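Local structure of 5'-nucleotidase SurE (Aquifex aeolicus, 2WQK) at residues A23-L27 with V143-K147; V31-R37 with D60-D66; I93-L99 with F125-G129; L99-I103 with D217-V221; V109-M113 with T158-V162. The protein probably acts as a divalent-metal-dependent phosphatase that hydrolyses nucleoside 5'-monophosphates to the nucleoside and phosphate. One frame throughout, in Å; residues are numbered along the deposited sequence.

Contact 1: residues A23-L27 with V143-K147; sequences ALKSL and VDIVK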
# COMPACT_ATOMS: atom_id res chain seq x y z
N ALA A 23 13.80 -7.70 28.95
CA ALA A 23 15.06 -8.36 29.30
C ALA A 23 16.25 -7.41 29.40
O ALA A 23 17.12 -7.57 30.28
CB ALA A 23 15.35 -9.54 28.35
N LEU A 24 16.29 -6.43 28.50
CA LEU A 24 17.42 -5.50 28.47
C LEU A 24 17.50 -4.53 29.63
O LEU A 24 18.55 -3.94 29.86
CB LEU A 24 17.38 -4.66 27.19
CG LEU A 24 17.78 -5.39 25.91
CD1 LEU A 24 17.36 -4.50 24.76
CD2 LEU A 24 19.29 -5.65 25.92
N LYS A 25 16.37 -4.34 30.32
CA LYS A 25 16.37 -3.38 31.43
C LYS A 25 17.47 -3.64 32.46
O LYS A 25 17.91 -2.70 33.13
CB LYS A 25 15.00 -3.35 32.12
CG LYS A 25 13.88 -2.83 31.27
CD LYS A 25 12.52 -3.06 31.99
CE LYS A 25 11.38 -2.28 31.38
NZ LYS A 25 10.09 -2.38 32.18
N SER A 26 17.85 -4.90 32.66
CA SER A 26 18.89 -5.21 33.64
C SER A 26 20.28 -4.77 33.21
O SER A 26 21.21 -4.74 34.03
CB SER A 26 18.90 -6.69 34.01
OG SER A 26 19.21 -7.45 32.87
N LEU A 27 20.45 -4.43 31.93
CA LEU A 27 21.77 -3.95 31.45
C LEU A 27 21.89 -2.42 31.31
O LEU A 27 22.99 -1.89 31.17
CB LEU A 27 22.13 -4.57 30.09
CG LEU A 27 22.18 -6.07 30.11
CD1 LEU A 27 22.59 -6.59 28.68
CD2 LEU A 27 23.11 -6.66 31.15
N VAL A 143 20.10 -10.93 25.44
CA VAL A 143 20.73 -10.17 26.51
C VAL A 143 22.14 -10.71 26.81
O VAL A 143 23.05 -9.94 27.05
CB VAL A 143 19.80 -10.05 27.72
CG1 VAL A 143 20.49 -9.35 28.88
CG2 VAL A 143 18.54 -9.32 27.29
N ASP A 144 22.33 -12.03 26.72
CA ASP A 144 23.67 -12.61 26.89
C ASP A 144 24.64 -12.00 25.88
O ASP A 144 25.75 -11.64 26.21
CB ASP A 144 23.66 -14.13 26.70
CG ASP A 144 23.03 -14.90 27.88
OD1 ASP A 144 22.84 -14.33 28.99
OD2 ASP A 144 22.67 -16.08 27.65
N ILE A 145 24.18 -11.89 24.63
CA ILE A 145 25.01 -11.31 23.57
C ILE A 145 25.30 -9.84 23.81
O ILE A 145 26.45 -9.42 23.69
CB ILE A 145 24.35 -11.60 22.18
CG1 ILE A 145 24.39 -13.11 21.86
CG2 ILE A 145 24.98 -10.72 21.10
CD1 ILE A 145 23.58 -13.47 20.65
N VAL A 146 24.26 -9.08 24.16
CA VAL A 146 24.44 -7.65 24.43
C VAL A 146 25.46 -7.44 25.56
O VAL A 146 26.37 -6.59 25.47
CB VAL A 146 23.12 -6.91 24.70
CG1 VAL A 146 23.39 -5.48 25.13
CG2 VAL A 146 22.24 -6.93 23.44
N LYS A 147 25.34 -8.26 26.61
CA LYS A 147 26.29 -8.13 27.72
C LYS A 147 27.74 -8.30 27.27
O LYS A 147 28.62 -7.47 27.57
CB LYS A 147 25.96 -9.07 28.86
CG LYS A 147 26.76 -8.75 30.10
CD LYS A 147 26.35 -9.68 31.24
CE LYS A 147 27.20 -9.33 32.48
NZ LYS A 147 26.85 -10.18 33.67

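Contact 2: residues V31-R37 with D60-D66; sequences VVVAPDR and DFYTVID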
# COMPACT_ATOMS: atom_id res chain seq x y z
N VAL A 31 15.52 2.69 25.28
CA VAL A 31 14.69 3.71 24.68
C VAL A 31 14.14 3.10 23.40
O VAL A 31 14.90 2.76 22.49
CB VAL A 31 15.49 5.01 24.37
CG1 VAL A 31 14.61 6.05 23.65
CG2 VAL A 31 16.08 5.59 25.70
N VAL A 32 12.83 2.95 23.38
CA VAL A 32 12.16 2.31 22.22
C VAL A 32 11.61 3.39 21.31
O VAL A 32 10.90 4.30 21.75
CB VAL A 32 10.97 1.43 22.63
CG1 VAL A 32 10.07 0.98 21.45
CG2 VAL A 32 11.48 0.24 23.40
N VAL A 33 11.89 3.24 20.02
CA VAL A 33 11.22 4.06 18.99
C VAL A 33 10.89 3.03 17.90
O VAL A 33 11.80 2.44 17.31
CB VAL A 33 12.13 5.18 18.44
CG1 VAL A 33 11.38 6.05 17.43
CG2 VAL A 33 12.67 6.04 19.60
N ALA A 34 9.60 2.81 17.68
CA ALA A 34 9.21 1.72 16.76
C ALA A 34 7.98 2.11 15.92
O ALA A 34 7.19 3.00 16.29
CB ALA A 34 8.93 0.45 17.55
N PRO A 35 7.82 1.45 14.76
CA PRO A 35 6.65 1.76 13.95
C PRO A 35 5.32 1.47 14.65
O PRO A 35 5.25 0.66 15.58
CB PRO A 35 6.82 0.83 12.72
CG PRO A 35 8.29 0.44 12.70
CD PRO A 35 8.68 0.41 14.19
N ASP A 36 4.25 2.10 14.18
CA ASP A 36 2.92 1.86 14.74
C ASP A 36 2.17 0.69 14.05
O ASP A 36 1.00 0.47 14.31
CB ASP A 36 2.07 3.12 14.66
CG ASP A 36 1.62 3.41 13.25
OD1 ASP A 36 2.42 3.12 12.33
OD2 ASP A 36 0.50 3.95 13.08
N ARG A 37 2.85 -0.03 13.15
CA ARG A 37 2.24 -1.08 12.32
C ARG A 37 3.35 -1.96 11.80
O ARG A 37 4.53 -1.63 11.83
CB ARG A 37 1.46 -0.51 11.13
CG ARG A 37 2.31 0.18 10.08
CD ARG A 37 1.51 1.15 9.19
NE ARG A 37 1.02 2.32 9.93
CZ ARG A 37 0.17 3.22 9.46
NH1 ARG A 37 -0.35 3.10 8.24
NH2 ARG A 37 -0.18 4.24 10.21
N ASP A 60 10.30 6.85 27.73
CA ASP A 60 11.29 6.20 26.87
C ASP A 60 10.65 5.19 25.89
O ASP A 60 11.30 4.21 25.54
CB ASP A 60 12.35 5.46 27.69
CG ASP A 60 13.23 6.40 28.49
OD1 ASP A 60 13.44 7.53 28.02
OD2 ASP A 60 13.71 5.97 29.56
N PHE A 61 9.42 5.42 25.47
CA PHE A 61 8.74 4.47 24.58
C PHE A 61 7.89 5.29 23.61
O PHE A 61 6.86 5.89 23.99
CB PHE A 61 7.92 3.50 25.43
CG PHE A 61 7.50 2.26 24.74
CD1 PHE A 61 7.91 1.02 25.18
CD2 PHE A 61 6.69 2.32 23.63
CE1 PHE A 61 7.53 -0.14 24.52
CE2 PHE A 61 6.27 1.14 23.01
CZ PHE A 61 6.70 -0.06 23.44
N TYR A 62 8.33 5.30 22.35
CA TYR A 62 7.75 6.18 21.33
C TYR A 62 7.40 5.36 20.10
O TYR A 62 8.02 4.34 19.82
CB TYR A 62 8.75 7.22 20.88
CG TYR A 62 9.08 8.20 21.96
CD1 TYR A 62 8.41 9.44 22.04
CD2 TYR A 62 10.05 7.90 22.91
CE1 TYR A 62 8.72 10.35 23.06
CE2 TYR A 62 10.33 8.78 23.95
CZ TYR A 62 9.68 10.01 24.01
OH TYR A 62 10.00 10.87 25.05
N THR A 63 6.38 5.83 19.39
CA THR A 63 6.10 5.24 18.09
C THR A 63 6.13 6.31 17.02
O THR A 63 5.71 7.45 17.23
CB THR A 63 4.73 4.50 18.05
OG1 THR A 63 4.57 3.83 16.79
CG2 THR A 63 3.50 5.42 18.34
N VAL A 64 6.62 5.89 15.85
CA VAL A 64 6.63 6.73 14.67
C VAL A 64 5.52 6.20 13.73
O VAL A 64 5.53 5.04 13.30
CB VAL A 64 8.00 6.76 13.93
CG1 VAL A 64 7.92 7.72 12.73
CG2 VAL A 64 9.15 7.17 14.85
N ILE A 65 4.53 7.04 13.48
CA ILE A 65 3.36 6.65 12.71
C ILE A 65 3.75 6.43 11.23
O ILE A 65 4.22 7.34 10.57
CB ILE A 65 2.22 7.70 12.84
CG1 ILE A 65 1.89 7.93 14.33
CG2 ILE A 65 1.00 7.21 12.07
CD1 ILE A 65 1.50 6.70 15.06
N ASP A 66 3.62 5.19 10.79
CA ASP A 66 4.06 4.76 9.47
C ASP A 66 5.57 5.02 9.24
O ASP A 66 6.04 5.19 8.11
CB ASP A 66 3.20 5.40 8.37
CG ASP A 66 3.30 4.66 7.07
OD1 ASP A 66 3.57 3.45 7.09
OD2 ASP A 66 3.17 5.31 6.00

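Contact 3: residues I93-L99 with F125-G129; sequences INEGPNL and FSAFG. With NA (sodium ion), chain D; SO4 (sulfate ion), chain C.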
# COMPACT_ATOMS: atom_id res chain seq x y z
N ILE A 93 13.03 -8.15 18.57
CA ILE A 93 13.24 -9.41 17.90
C ILE A 93 12.22 -9.61 16.84
O ILE A 93 11.02 -9.55 17.08
CB ILE A 93 13.08 -10.60 18.89
CG1 ILE A 93 14.05 -10.46 20.06
CG2 ILE A 93 13.24 -11.95 18.15
CD1 ILE A 93 13.57 -11.14 21.37
N ASN A 94 12.70 -9.82 15.60
CA ASN A 94 11.78 -10.01 14.50
C ASN A 94 10.94 -11.26 14.62
O ASN A 94 11.42 -12.27 15.08
CB ASN A 94 12.53 -10.09 13.15
CG ASN A 94 11.59 -9.88 11.94
OD1 ASN A 94 10.84 -8.90 11.91
ND2 ASN A 94 11.64 -10.81 10.96
N GLU A 95 9.70 -11.15 14.15
CA GLU A 95 8.80 -12.27 14.06
C GLU A 95 9.12 -13.00 12.75
O GLU A 95 8.47 -12.79 11.71
CB GLU A 95 7.35 -11.78 14.04
CG GLU A 95 6.91 -10.96 15.22
CD GLU A 95 5.52 -10.35 14.99
OE1 GLU A 95 5.07 -10.25 13.81
OE2 GLU A 95 4.88 -9.99 16.00
N GLY A 96 10.18 -13.76 12.78
CA GLY A 96 10.59 -14.62 11.69
C GLY A 96 12.06 -14.38 11.40
O GLY A 96 12.64 -13.39 11.86
N PRO A 97 12.69 -15.31 10.68
CA PRO A 97 14.12 -15.22 10.43
C PRO A 97 14.54 -14.19 9.39
O PRO A 97 13.73 -13.78 8.55
CB PRO A 97 14.49 -16.62 9.95
CG PRO A 97 13.24 -17.09 9.31
CD PRO A 97 12.07 -16.48 10.06
N ASN A 98 15.82 -13.82 9.46
CA ASN A 98 16.47 -13.02 8.42
C ASN A 98 17.83 -13.62 8.11
O ASN A 98 18.85 -13.29 8.75
CB ASN A 98 16.55 -11.58 8.88
CG ASN A 98 15.21 -10.89 8.75
OD1 ASN A 98 14.67 -10.75 7.64
ND2 ASN A 98 14.64 -10.47 9.90
N LEU A 99 17.81 -14.60 7.19
CA LEU A 99 18.94 -15.42 6.86
C LEU A 99 19.32 -15.27 5.39
O LEU A 99 18.49 -14.98 4.52
CB LEU A 99 18.57 -16.89 7.09
CG LEU A 99 18.30 -17.24 8.54
CD1 LEU A 99 17.44 -18.51 8.67
CD2 LEU A 99 19.58 -17.36 9.36
N PHE A 125 18.21 -8.77 15.71
CA PHE A 125 17.84 -10.07 16.26
C PHE A 125 16.55 -10.52 15.59
O PHE A 125 15.57 -9.76 15.54
CB PHE A 125 17.51 -9.90 17.76
CG PHE A 125 18.69 -9.46 18.61
CD1 PHE A 125 19.66 -10.38 18.99
CD2 PHE A 125 18.80 -8.17 19.10
CE1 PHE A 125 20.73 -10.00 19.80
CE2 PHE A 125 19.87 -7.80 19.92
CZ PHE A 125 20.81 -8.70 20.26
N SER A 126 16.55 -11.77 15.13
CA SER A 126 15.39 -12.38 14.47
C SER A 126 15.19 -13.80 15.01
O SER A 126 16.15 -14.48 15.29
CB SER A 126 15.62 -12.45 12.96
OG SER A 126 15.81 -11.14 12.45
N ALA A 127 13.91 -14.18 15.16
CA ALA A 127 13.49 -15.51 15.61
C ALA A 127 13.34 -16.49 14.43
O ALA A 127 12.56 -16.22 13.51
CB ALA A 127 12.14 -15.41 16.37
N PHE A 128 14.03 -17.62 14.52
CA PHE A 128 13.91 -18.69 13.52
C PHE A 128 12.81 -19.62 13.99
O PHE A 128 13.05 -20.59 14.74
CB PHE A 128 15.22 -19.44 13.34
CG PHE A 128 15.13 -20.59 12.35
CD1 PHE A 128 14.99 -20.34 10.99
CD2 PHE A 128 15.24 -21.90 12.78
CE1 PHE A 128 14.94 -21.33 10.07
CE2 PHE A 128 15.20 -22.93 11.85
CZ PHE A 128 15.05 -22.64 10.50
N GLY A 129 11.61 -19.24 13.59
CA GLY A 129 10.37 -19.97 13.90
C GLY A 129 9.26 -19.34 13.11
O GLY A 129 9.40 -18.23 12.54
NA NA D . 9.16 -8.42 10.37
S SO4 C . 11.56 -7.93 8.44
O1 SO4 C . 10.90 -9.23 8.46
O2 SO4 C . 10.74 -7.01 9.30
O3 SO4 C . 12.85 -8.00 9.03
O4 SO4 C . 11.64 -7.36 7.06
O HOH W 1 8.31 -10.67 9.93

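Contact 4: residues L99-I103 with D217-V221; sequences LGEDI and DYWAV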
# COMPACT_ATOMS: atom_id res chain seq x y z
N LEU A 99 17.81 -14.60 7.19
CA LEU A 99 18.94 -15.42 6.86
C LEU A 99 19.32 -15.27 5.39
O LEU A 99 18.49 -14.98 4.52
CB LEU A 99 18.57 -16.89 7.09
CG LEU A 99 18.30 -17.24 8.54
CD1 LEU A 99 17.44 -18.51 8.67
CD2 LEU A 99 19.58 -17.36 9.36
N GLY A 100 20.59 -15.55 5.14
CA GLY A 100 21.06 -15.72 3.77
C GLY A 100 20.83 -14.50 2.91
O GLY A 100 20.92 -13.35 3.34
N GLU A 101 20.46 -14.78 1.67
CA GLU A 101 20.27 -13.75 0.65
C GLU A 101 19.19 -12.77 0.99
O GLU A 101 19.19 -11.58 0.56
CB GLU A 101 19.89 -14.40 -0.70
CG GLU A 101 20.98 -15.25 -1.29
CD GLU A 101 22.29 -14.49 -1.45
OE1 GLU A 101 22.31 -13.25 -1.30
OE2 GLU A 101 23.31 -15.16 -1.73
N ASP A 102 18.22 -13.23 1.77
CA ASP A 102 17.07 -12.40 2.12
C ASP A 102 17.35 -11.23 3.13
O ASP A 102 16.51 -10.34 3.38
CB ASP A 102 15.94 -13.35 2.47
CG ASP A 102 15.53 -14.21 1.23
OD1 ASP A 102 15.33 -13.63 0.13
OD2 ASP A 102 15.44 -15.45 1.34
N ILE A 103 18.57 -11.19 3.66
CA ILE A 103 18.99 -10.10 4.56
C ILE A 103 18.82 -8.72 3.89
O ILE A 103 18.43 -7.74 4.53
CB ILE A 103 20.43 -10.36 5.00
CG1 ILE A 103 20.50 -11.56 5.94
CG2 ILE A 103 21.10 -9.15 5.64
CD1 ILE A 103 21.96 -12.09 6.13
N ASP A 217 24.69 -19.33 8.41
CA ASP A 217 23.61 -18.94 9.31
C ASP A 217 22.48 -19.98 9.33
O ASP A 217 22.01 -20.39 10.40
CB ASP A 217 23.11 -17.50 8.99
CG ASP A 217 22.76 -17.23 7.50
OD1 ASP A 217 22.84 -18.15 6.64
OD2 ASP A 217 22.35 -16.05 7.27
N TYR A 218 22.07 -20.42 8.15
CA TYR A 218 20.99 -21.42 8.06
C TYR A 218 21.36 -22.68 8.82
O TYR A 218 20.56 -23.22 9.61
CB TYR A 218 20.75 -21.83 6.61
CG TYR A 218 20.08 -20.84 5.73
CD1 TYR A 218 18.72 -20.66 5.77
CD2 TYR A 218 20.82 -20.13 4.80
CE1 TYR A 218 18.09 -19.75 4.90
CE2 TYR A 218 20.22 -19.25 3.96
CZ TYR A 218 18.85 -19.08 3.99
OH TYR A 218 18.31 -18.16 3.13
N TRP A 219 22.57 -23.19 8.59
CA TRP A 219 22.94 -24.48 9.25
C TRP A 219 22.89 -24.33 10.75
O TRP A 219 22.39 -25.22 11.46
CB TRP A 219 24.33 -24.95 8.80
CG TRP A 219 24.72 -26.31 9.32
CD1 TRP A 219 24.63 -27.50 8.64
CD2 TRP A 219 25.24 -26.63 10.62
NE1 TRP A 219 25.04 -28.52 9.46
CE2 TRP A 219 25.44 -28.02 10.66
CE3 TRP A 219 25.57 -25.87 11.75
CZ2 TRP A 219 25.91 -28.67 11.80
CZ3 TRP A 219 26.05 -26.53 12.89
CH2 TRP A 219 26.23 -27.90 12.89
N ALA A 220 23.39 -23.21 11.28
CA ALA A 220 23.46 -23.03 12.73
C ALA A 220 22.06 -23.12 13.32
O ALA A 220 21.83 -23.91 14.25
CB ALA A 220 24.12 -21.65 13.06
N VAL A 221 21.11 -22.34 12.81
CA VAL A 221 19.77 -22.31 13.40
C VAL A 221 19.00 -23.62 13.17
O VAL A 221 18.25 -24.04 14.06
CB VAL A 221 18.96 -21.07 12.97
CG1 VAL A 221 19.63 -19.81 13.53
CG2 VAL A 221 18.78 -21.00 11.46
O HOH W 2 16.14 -17.18 3.55

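Contact 5: residues V109-M113 with T158-V162; sequences VSGAM and TYLNV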
# COMPACT_ATOMS: atom_id res chain seq x y z
N VAL A 109 16.98 -5.91 9.75
CA VAL A 109 18.41 -5.75 9.50
C VAL A 109 18.73 -4.28 9.16
O VAL A 109 19.71 -3.73 9.61
CB VAL A 109 18.92 -6.73 8.41
CG1 VAL A 109 20.39 -6.49 8.14
CG2 VAL A 109 18.69 -8.15 8.86
N SER A 110 17.88 -3.64 8.36
CA SER A 110 18.16 -2.26 7.95
C SER A 110 18.16 -1.29 9.14
O SER A 110 18.94 -0.32 9.14
CB SER A 110 17.19 -1.81 6.86
OG SER A 110 15.89 -1.67 7.31
N GLY A 111 17.36 -1.58 10.17
CA GLY A 111 17.43 -0.75 11.40
C GLY A 111 18.83 -0.80 12.01
O GLY A 111 19.40 0.23 12.40
N ALA A 112 19.39 -2.01 12.13
CA ALA A 112 20.76 -2.13 12.67
C ALA A 112 21.78 -1.46 11.73
O ALA A 112 22.68 -0.76 12.17
CB ALA A 112 21.13 -3.57 12.95
N MET A 113 21.60 -1.64 10.42
CA MET A 113 22.46 -0.97 9.46
C MET A 113 22.49 0.53 9.64
O MET A 113 23.55 1.12 9.65
CB MET A 113 22.02 -1.33 8.03
CG MET A 113 22.95 -0.77 6.96
SD MET A 113 22.24 -0.89 5.30
CE MET A 113 20.91 0.31 5.46
N THR A 158 31.44 -3.15 10.63
CA THR A 158 30.62 -4.32 10.82
C THR A 158 29.38 -3.99 11.66
O THR A 158 29.43 -3.15 12.53
CB THR A 158 31.47 -5.41 11.59
OG1 THR A 158 32.69 -5.66 10.87
CG2 THR A 158 30.72 -6.72 11.79
N TYR A 159 28.32 -4.72 11.41
CA TYR A 159 27.19 -4.80 12.35
C TYR A 159 26.76 -6.26 12.39
O TYR A 159 27.11 -7.01 11.48
CB TYR A 159 26.06 -3.83 12.03
CG TYR A 159 25.42 -3.99 10.66
CD1 TYR A 159 24.13 -4.47 10.57
CD2 TYR A 159 26.07 -3.63 9.47
CE1 TYR A 159 23.51 -4.68 9.35
CE2 TYR A 159 25.44 -3.81 8.24
CZ TYR A 159 24.17 -4.33 8.19
OH TYR A 159 23.53 -4.51 6.98
N LEU A 160 26.08 -6.67 13.46
CA LEU A 160 25.78 -8.08 13.65
C LEU A 160 24.34 -8.42 13.28
O LEU A 160 23.41 -7.73 13.65
CB LEU A 160 26.04 -8.50 15.10
CG LEU A 160 27.44 -8.22 15.62
CD1 LEU A 160 27.53 -8.68 17.10
CD2 LEU A 160 28.54 -8.85 14.78
N ASN A 161 24.20 -9.57 12.62
CA ASN A 161 22.93 -10.15 12.28
C ASN A 161 22.72 -11.47 13.01
O ASN A 161 23.49 -12.40 12.80
CB ASN A 161 22.77 -10.40 10.78
CG ASN A 161 21.35 -10.78 10.44
OD1 ASN A 161 20.39 -10.14 10.93
ND2 ASN A 161 21.19 -11.85 9.63
N VAL A 162 21.79 -11.47 13.98
CA VAL A 162 21.63 -12.62 14.89
C VAL A 162 20.30 -13.29 14.65
O VAL A 162 19.26 -12.60 14.60
CB VAL A 162 21.73 -12.16 16.37
CG1 VAL A 162 21.60 -13.36 17.32
CG2 VAL A 162 23.05 -11.41 16.61

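Contact 1: residues A23-L27 with V143-K147
This is apolar helix-to-helix packing at the outer side of the alpha/beta fold, between the C-terminal end of helix 15-24 with the turn after it and the middle of helix 135-152. No hydrogen bond crosses between the two segments, and the contact buries 282 Å². Val143 is the central residue. Its CG2 lies 3.4 Å from Ala23 CB, and the same methyl is 4.0 Å from Leu24 CD2. Its other methyl, CG1, is 3.5 Å from Leu27 CD1. The backbones are close here, with the CA atoms of Leu24 and Val143 6.1 Å apart; the small Ala23 is consistent with this. Leu27 lies past the regular helix, but Leu27 N still bonds to Leu24 O at 2.9 Å. Leu27 CD1 also reaches Val146 CG1 at 3.8 Å and the backbone Lys147 N at 3.8 Å. Val143 and Val146 are three residues apart, so both point at the other segment. Lys147 touches Leu27 near its CB, and the rest of its side chain leads away. On the inner side, the contact rests on parallel strands of the mixed sheet: Leu24 and Val146 touch Leu90 of strand 88-94, and Leu27 and Val146 touch Phe4 of strand 3-7.

Contact 2: residues V31-R37 with D60-D66
Val32 and Phe61 pack on one face of the sheet, with Val32 CG1 4.0 Å from the centroid of the Phe61 ring in a CH-pi contact over its face. On the other face Val33 CG1 meets Val64 CG2 at 3.6 Å. Helix 15-24 covers the Val32 side and helix 69-80 the Val33 side. Between these layers runs a pair of parallel strands, 29-35 and 61-64, in the mixed sheet of this alpha/beta fold. Val32 bonds through both its polar backbone atoms: Val32 N to Asp60 O (2.9 Å) and Tyr62 N to Val32 O (2.8 Å). Ala34 repeats the pattern, with Ala34 N to Tyr62 O at 3.1 Å and Val64 N to Ala34 O at 3.0 Å. Thr63 OG1 also donates to Ala34 O, at 2.8 Å. Past Pro35 the strands give way to charged groups. Asp36 OD1 accepts from Asp66 N at 2.8 Å and from Arg37 NE at 2.9 Å, while Arg37 NH2 bonds to Asp36 OD2 at 3.0 Å. Asp66 OD1 adds a long salt bridge to Arg37 NE, 4.0 Å away and well out of the guanidinium plane.

Contact 3: residues I93-L99 with F125-G129
Asn94 contributes one ligand to the metal site at the C-terminal end of strand 88-94. With chi1 at -163° (t), its amide reaches the sodium ion, and Asn94 OD1 binds the sodium at 2.3 Å. Asp10 and Ser40 complete the protein ligands. The ion sits where a divalent cation is predicted to bind. The other end of the amide is also fixed, as Asn94 ND2 donates to Gly96 O at 2.9 Å. A sulfate, probably from the crystallisation liquor, binds the sodium too. Ser126 adopts the m rotamer, and its OG accepts from Asn98 ND2 at 2.9 Å. Asn98, with chi1 at -77° (m), brings its end near Ser126, and the same Asn98 ND2 bonds to sulfate O3 at 3.2 Å. The Ser126 bond is consistent with the serine helping to orient Asn98 beside the sulfate. Gly96 has phi/psi of 130/163, where a CB would strike the preceding carbonyl. The backbone pairing is short and parallel: Asn94 N bonds to Phe125 O at 2.9 Å, and Ala127 N to Asn94 O at 3.1 Å. Farther on, Phe128 (chi1 t) places CD1 3.8 Å from Leu99 CD1 and 3.9 Å from Pro97 CB. The two strands belong to a beta-alpha-beta unit through helix 107-117. Strand 158-165 pairs with the far side of strand 122-128, helix 135-152 packs on Ile93 and Ala127, and helix 217-222 touches Leu99 and Phe128.

Contact 4: residues L99-I103 with D217-V221
Leu99 loses 96 Å² to this contact, the most of any residue in it. Its CB lies over the face of Tyr218, 3.9 Å from the ring centroid in a CH-pi contact. Leu99 CD2 reaches Asp217 CB at 3.6 Å, and Leu99 CD1 meets Val221 CG2 at 4.0 Å. Tyr218 gives up 68 Å². Its CE2 also lies 3.6 Å from Gly100 CA, and a CB at Gly100 would collide with Tyr218 OH. The contact joins the loop between strand 88-94 and helix 107-117 to the first turn of helix 217-222, so a loop of the beta-alpha-beta unit packs against a helix from much later in the chain. Asp217, with 53 Å² buried, supplies the direct polar tie: Gly100 N donates to Asp217 OD2 at 2.8 Å. Its OD1 accepts from Tyr218 N at 2.8 Å and from Gly181. A water lies 2.4 Å from Tyr218 OH and donates to Asp102 OD2 at 2.9 Å. Tyr218 OH also bonds to Lys182 O, and Asp102 forms a salt bridge with Arg183.

Contact 5: residues V109-M113 with T158-V162
Val109, near the start of helix 107-117, points at strand 158-165 and meets two of its residues. Val109 CG1 lies 3.8 Å from Tyr159 CE1, at the edge of the ring. Its other methyl, CG2, is 3.3 Å from Asn161 OD1. One turn on, Ala112 also faces the strand, with its CB 3.9 Å from Tyr159 CD1. Met113 comes next and sets its backbone over the ring: Met113 CA is 3.9 Å from the Tyr159 centroid, 14° off the normal, a CH-pi contact. Met113 CB lies 3.7 Å from Tyr159 OH, but the end of the methionine leads away, and its side chain packs on Tyr105 of the second subunit. The axes of segments 109-113 and 158-162 run nearly antiparallel (157°) and approach to 8.8 Å, as a helix layered on the sheet of an alpha/beta fold. Asn161 gives its ND2 to Asn98 O, in the loop before the helix. No hydrogen bond joins the two segments, so helix and strand meet through apolar packing, with the Tyr159 ring filling the space between them.

Contacts 3, 4 and 5 are buried, whereas contacts 1 and 2 lie farther out and are partly buried. Contacts 2 and 3 are both parallel strand pairings in the same sheet. Contact 2 ends in surface charges, contact 3 in a metal site. Contacts 1 and 5 rely on apolar packing without cross-segment hydrogen bonds, one between helices and one between helix and strand. Contact 4 mixes packing with a hydrogen bond from a backbone amide to a buried carboxylate. Contacts 3 and 4 share Leu99. Strands 122-128 and 158-165 are neighbours, so contacts 3 and 5 meet along the sheet. Helix 135-152 connects contact 1 to both: Val146 packs on Phe125, and Ile145 on Val162.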